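Local atomic coordinates of protein-glutamine gamma-glutamyltransferase 2 (Pagrus major, PDB entry 1G0D), a protein that catalyses, in a calcium-dependent manner, the formation of isopeptide cross-links between protein-bound glutamine and lysine residues, and probably also joins small amines to such glutamines. Residues Y177-C188 with A277-L286. Numbering follows the deposited sequence.
Sequences YGQFEDYVMDIC and AVACTVLRCL
Tyr177 lays one ring face on Cys280 in a sulfur-aromatic contact: SG stands 4.0 Å from the ring centroid of Tyr177, over the face but displaced toward the rim. The helix it packs on, 272-286, is the one that opens with the active-site Cys272 in the papain-like catalytic core of transglutaminases, and the loop from Tyr177 and the start of helix 184-193 pack on its C-terminal half. With SG anti to the backbone N (chi1 -168°), Cys280 turns its soft, polarisable sulfur against the ring face. Thr281 suits its place by pairing a methyl, packed near Val184, with a hydroxyl that donates to the carbonyl of Tyr177; the modelled OG1 to O separation of 2.3 Å is shorter than a normal hydrogen bond, and its exact length is doubtful. Arg284, extended from CG to NE, brings NH1 to 3.5 Å from Tyr177 CD2; ring and guanidinium planes stand 61° apart, so this is no parallel stack. A serine in place of Tyr177 would probably strip the aromatic cover from Cys280 SG and open a gap beside the Arg284 guanidinium. Farther along, Gln179 sets CB 3.7 Å from Cys285 CB, while its amide crosses the Arg284 chain, NE2 lying 3.7 Å from Arg284 CD. The axes of 184-188 and 277-286 approach to 9.6 Å and cross nearly at right angles (-97°), with Cys188 and Cys285 filling the seam. There Cys188 SG fits against Val282 CG1 at 3.5 Å, and Leu286 CD2 closes on Cys188 CB, apolar surfaces suited to a buried seam. In the second shell, Pro292 of strand 290-298 touches both Tyr177 and Cys280. The carbonyl of Asn157 receives both Gln179 NE2 and Arg284 NH1, and Thr290 O takes Arg284 NH2, which satisfies these buried polar groups and holds the guanidinium in place.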
# COMPACT_ATOMS: atom_id res chain seq x y z
N TYR A 177 -5.30 -7.33 3.75
CA TYR A 177 -4.48 -7.66 2.58
C TYR A 177 -4.97 -8.95 1.96
O TYR A 177 -4.81 -9.16 0.76
CB TYR A 177 -3.02 -7.80 2.96
CG TYR A 177 -2.42 -6.53 3.47
CD1 TYR A 177 -2.47 -5.36 2.73
CD2 TYR A 177 -1.83 -6.48 4.73
CE1 TYR A 177 -1.94 -4.17 3.23
CE2 TYR A 177 -1.30 -5.33 5.24
CZ TYR A 177 -1.35 -4.17 4.49
OH TYR A 177 -0.81 -3.03 5.04
N GLY A 178 -5.54 -9.81 2.79
CA GLY A 178 -6.05 -11.09 2.31
C GLY A 178 -5.21 -11.85 1.29
O GLY A 178 -5.78 -12.41 0.38
N GLN A 179 -3.88 -11.88 1.41
CA GLN A 179 -3.07 -12.60 0.43
C GLN A 179 -3.27 -14.12 0.41
O GLN A 179 -2.93 -14.78 -0.58
CB GLN A 179 -1.58 -12.29 0.60
CG GLN A 179 -1.04 -12.59 1.96
CD GLN A 179 -1.10 -11.40 2.87
OE1 GLN A 179 -1.92 -10.48 2.68
NE2 GLN A 179 -0.24 -11.41 3.87
N PHE A 180 -3.83 -14.68 1.48
CA PHE A 180 -4.05 -16.13 1.52
C PHE A 180 -5.51 -16.55 1.34
O PHE A 180 -5.85 -17.71 1.59
CB PHE A 180 -3.50 -16.72 2.82
CG PHE A 180 -2.04 -16.43 3.02
CD1 PHE A 180 -1.15 -16.55 1.94
CD2 PHE A 180 -1.57 -16.00 4.24
CE1 PHE A 180 0.18 -16.23 2.08
CE2 PHE A 180 -0.25 -15.68 4.40
CZ PHE A 180 0.63 -15.79 3.32
N GLU A 181 -6.35 -15.60 0.92
CA GLU A 181 -7.77 -15.83 0.67
C GLU A 181 -7.86 -16.63 -0.60
O GLU A 181 -6.96 -16.59 -1.42
CB GLU A 181 -8.53 -14.52 0.54
CG GLU A 181 -8.68 -13.75 1.85
CD GLU A 181 -9.60 -14.40 2.88
OE1 GLU A 181 -10.75 -13.93 3.01
OE2 GLU A 181 -9.19 -15.35 3.58
N ASP A 182 -8.95 -17.34 -0.80
CA ASP A 182 -8.99 -18.19 -1.97
C ASP A 182 -8.70 -17.56 -3.29
O ASP A 182 -9.31 -16.55 -3.62
CB ASP A 182 -10.32 -18.90 -2.09
CG ASP A 182 -10.50 -19.93 -1.05
OD1 ASP A 182 -11.48 -20.69 -1.13
OD2 ASP A 182 -9.65 -19.97 -0.14
N TYR A 183 -7.79 -18.19 -4.02
CA TYR A 183 -7.40 -17.82 -5.37
C TYR A 183 -6.59 -16.54 -5.57
O TYR A 183 -6.18 -16.22 -6.69
CB TYR A 183 -8.63 -17.81 -6.26
CG TYR A 183 -9.49 -19.03 -6.05
CD1 TYR A 183 -10.81 -18.91 -5.67
CD2 TYR A 183 -8.95 -20.31 -6.17
CE1 TYR A 183 -11.58 -20.03 -5.40
CE2 TYR A 183 -9.70 -21.43 -5.91
CZ TYR A 183 -11.02 -21.29 -5.53
OH TYR A 183 -11.78 -22.40 -5.25
N VAL A 184 -6.34 -15.81 -4.50
CA VAL A 184 -5.57 -14.59 -4.65
C VAL A 184 -4.16 -14.90 -5.18
O VAL A 184 -3.51 -14.05 -5.80
CB VAL A 184 -5.50 -13.86 -3.33
CG1 VAL A 184 -4.38 -12.85 -3.37
CG2 VAL A 184 -6.86 -13.21 -3.04
N MET A 185 -3.67 -16.13 -4.94
CA MET A 185 -2.35 -16.48 -5.42
C MET A 185 -2.43 -16.65 -6.94
O MET A 185 -1.56 -16.21 -7.69
CB MET A 185 -1.87 -17.78 -4.78
CG MET A 185 -0.56 -18.30 -5.37
SD MET A 185 -0.20 -20.00 -4.99
CE MET A 185 -1.46 -20.84 -6.03
N ASP A 186 -3.48 -17.31 -7.39
CA ASP A 186 -3.63 -17.55 -8.81
C ASP A 186 -3.76 -16.26 -9.61
O ASP A 186 -3.25 -16.19 -10.75
CB ASP A 186 -4.85 -18.40 -9.02
CG ASP A 186 -4.76 -19.68 -8.30
OD1 ASP A 186 -4.53 -20.67 -9.00
OD2 ASP A 186 -4.91 -19.70 -7.05
N ILE A 187 -4.45 -15.27 -9.03
CA ILE A 187 -4.62 -13.97 -9.68
C ILE A 187 -3.30 -13.20 -9.67
O ILE A 187 -3.03 -12.40 -10.57
CB ILE A 187 -5.65 -13.09 -8.95
CG1 ILE A 187 -7.04 -13.72 -8.97
CG2 ILE A 187 -5.72 -11.77 -9.65
CD1 ILE A 187 -7.98 -13.22 -7.90
N CYS A 188 -2.47 -13.41 -8.65
CA CYS A 188 -1.20 -12.73 -8.59
C CYS A 188 -0.39 -13.13 -9.81
O CYS A 188 0.14 -12.25 -10.47
CB CYS A 188 -0.48 -13.05 -7.30
SG CYS A 188 -1.16 -12.19 -5.89
N ALA A 277 -1.66 -0.68 -1.02
CA ALA A 277 -2.25 -1.83 -0.33
C ALA A 277 -2.40 -2.99 -1.28
O ALA A 277 -2.04 -4.09 -0.93
CB ALA A 277 -3.56 -1.50 0.19
N VAL A 278 -2.93 -2.78 -2.49
CA VAL A 278 -3.07 -3.89 -3.45
C VAL A 278 -1.67 -4.40 -3.86
O VAL A 278 -1.48 -5.58 -4.13
CB VAL A 278 -3.86 -3.42 -4.71
CG1 VAL A 278 -3.81 -4.44 -5.82
CG2 VAL A 278 -5.27 -3.16 -4.35
N ALA A 279 -0.67 -3.52 -3.91
CA ALA A 279 0.70 -3.95 -4.27
C ALA A 279 1.20 -4.83 -3.15
O ALA A 279 1.83 -5.86 -3.39
CB ALA A 279 1.68 -2.73 -4.44
N CYS A 280 0.93 -4.40 -1.91
CA CYS A 280 1.34 -5.16 -0.75
C CYS A 280 0.75 -6.55 -0.74
O CYS A 280 1.46 -7.48 -0.47
CB CYS A 280 0.90 -4.47 0.51
SG CYS A 280 1.63 -5.13 2.00
N THR A 281 -0.54 -6.68 -1.04
CA THR A 281 -1.21 -7.99 -1.03
C THR A 281 -0.58 -8.98 -1.98
O THR A 281 -0.41 -10.15 -1.68
CB THR A 281 -2.68 -7.88 -1.45
OG1 THR A 281 -3.50 -7.57 -0.32
CG2 THR A 281 -3.17 -9.17 -2.00
N VAL A 282 -0.23 -8.50 -3.17
CA VAL A 282 0.34 -9.35 -4.18
C VAL A 282 1.81 -9.71 -3.93
O VAL A 282 2.20 -10.85 -4.12
CB VAL A 282 0.19 -8.67 -5.61
CG1 VAL A 282 0.91 -9.52 -6.68
CG2 VAL A 282 -1.32 -8.53 -5.96
N LEU A 283 2.62 -8.76 -3.51
CA LEU A 283 4.03 -9.07 -3.28
C LEU A 283 4.12 -9.98 -2.02
O LEU A 283 4.82 -11.00 -2.00
CB LEU A 283 4.81 -7.75 -3.17
CG LEU A 283 4.77 -6.92 -4.47
CD1 LEU A 283 5.13 -5.49 -4.17
CD2 LEU A 283 5.73 -7.48 -5.52
N ARG A 284 3.38 -9.64 -0.97
CA ARG A 284 3.38 -10.50 0.21
C ARG A 284 2.98 -11.90 -0.27
O ARG A 284 3.68 -12.86 -0.00
CB ARG A 284 2.40 -9.97 1.25
CG ARG A 284 3.09 -9.06 2.22
CD ARG A 284 2.24 -8.72 3.42
NE ARG A 284 2.80 -7.54 4.09
CZ ARG A 284 2.35 -7.05 5.24
NH1 ARG A 284 1.33 -7.65 5.84
NH2 ARG A 284 2.90 -5.99 5.81
N CYS A 285 1.90 -12.03 -1.03
CA CYS A 285 1.48 -13.34 -1.55
C CYS A 285 2.59 -14.07 -2.32
O CYS A 285 2.78 -15.24 -2.12
CB CYS A 285 0.27 -13.22 -2.47
SG CYS A 285 -0.57 -14.80 -2.82
N LEU A 286 3.30 -13.39 -3.21
CA LEU A 286 4.34 -14.07 -3.97
C LEU A 286 5.55 -14.37 -3.10
O LEU A 286 6.44 -15.11 -3.50
CB LEU A 286 4.76 -13.23 -5.19
CG LEU A 286 3.64 -13.02 -6.20
CD1 LEU A 286 4.17 -12.41 -7.49
CD2 LEU A 286 2.97 -14.33 -6.53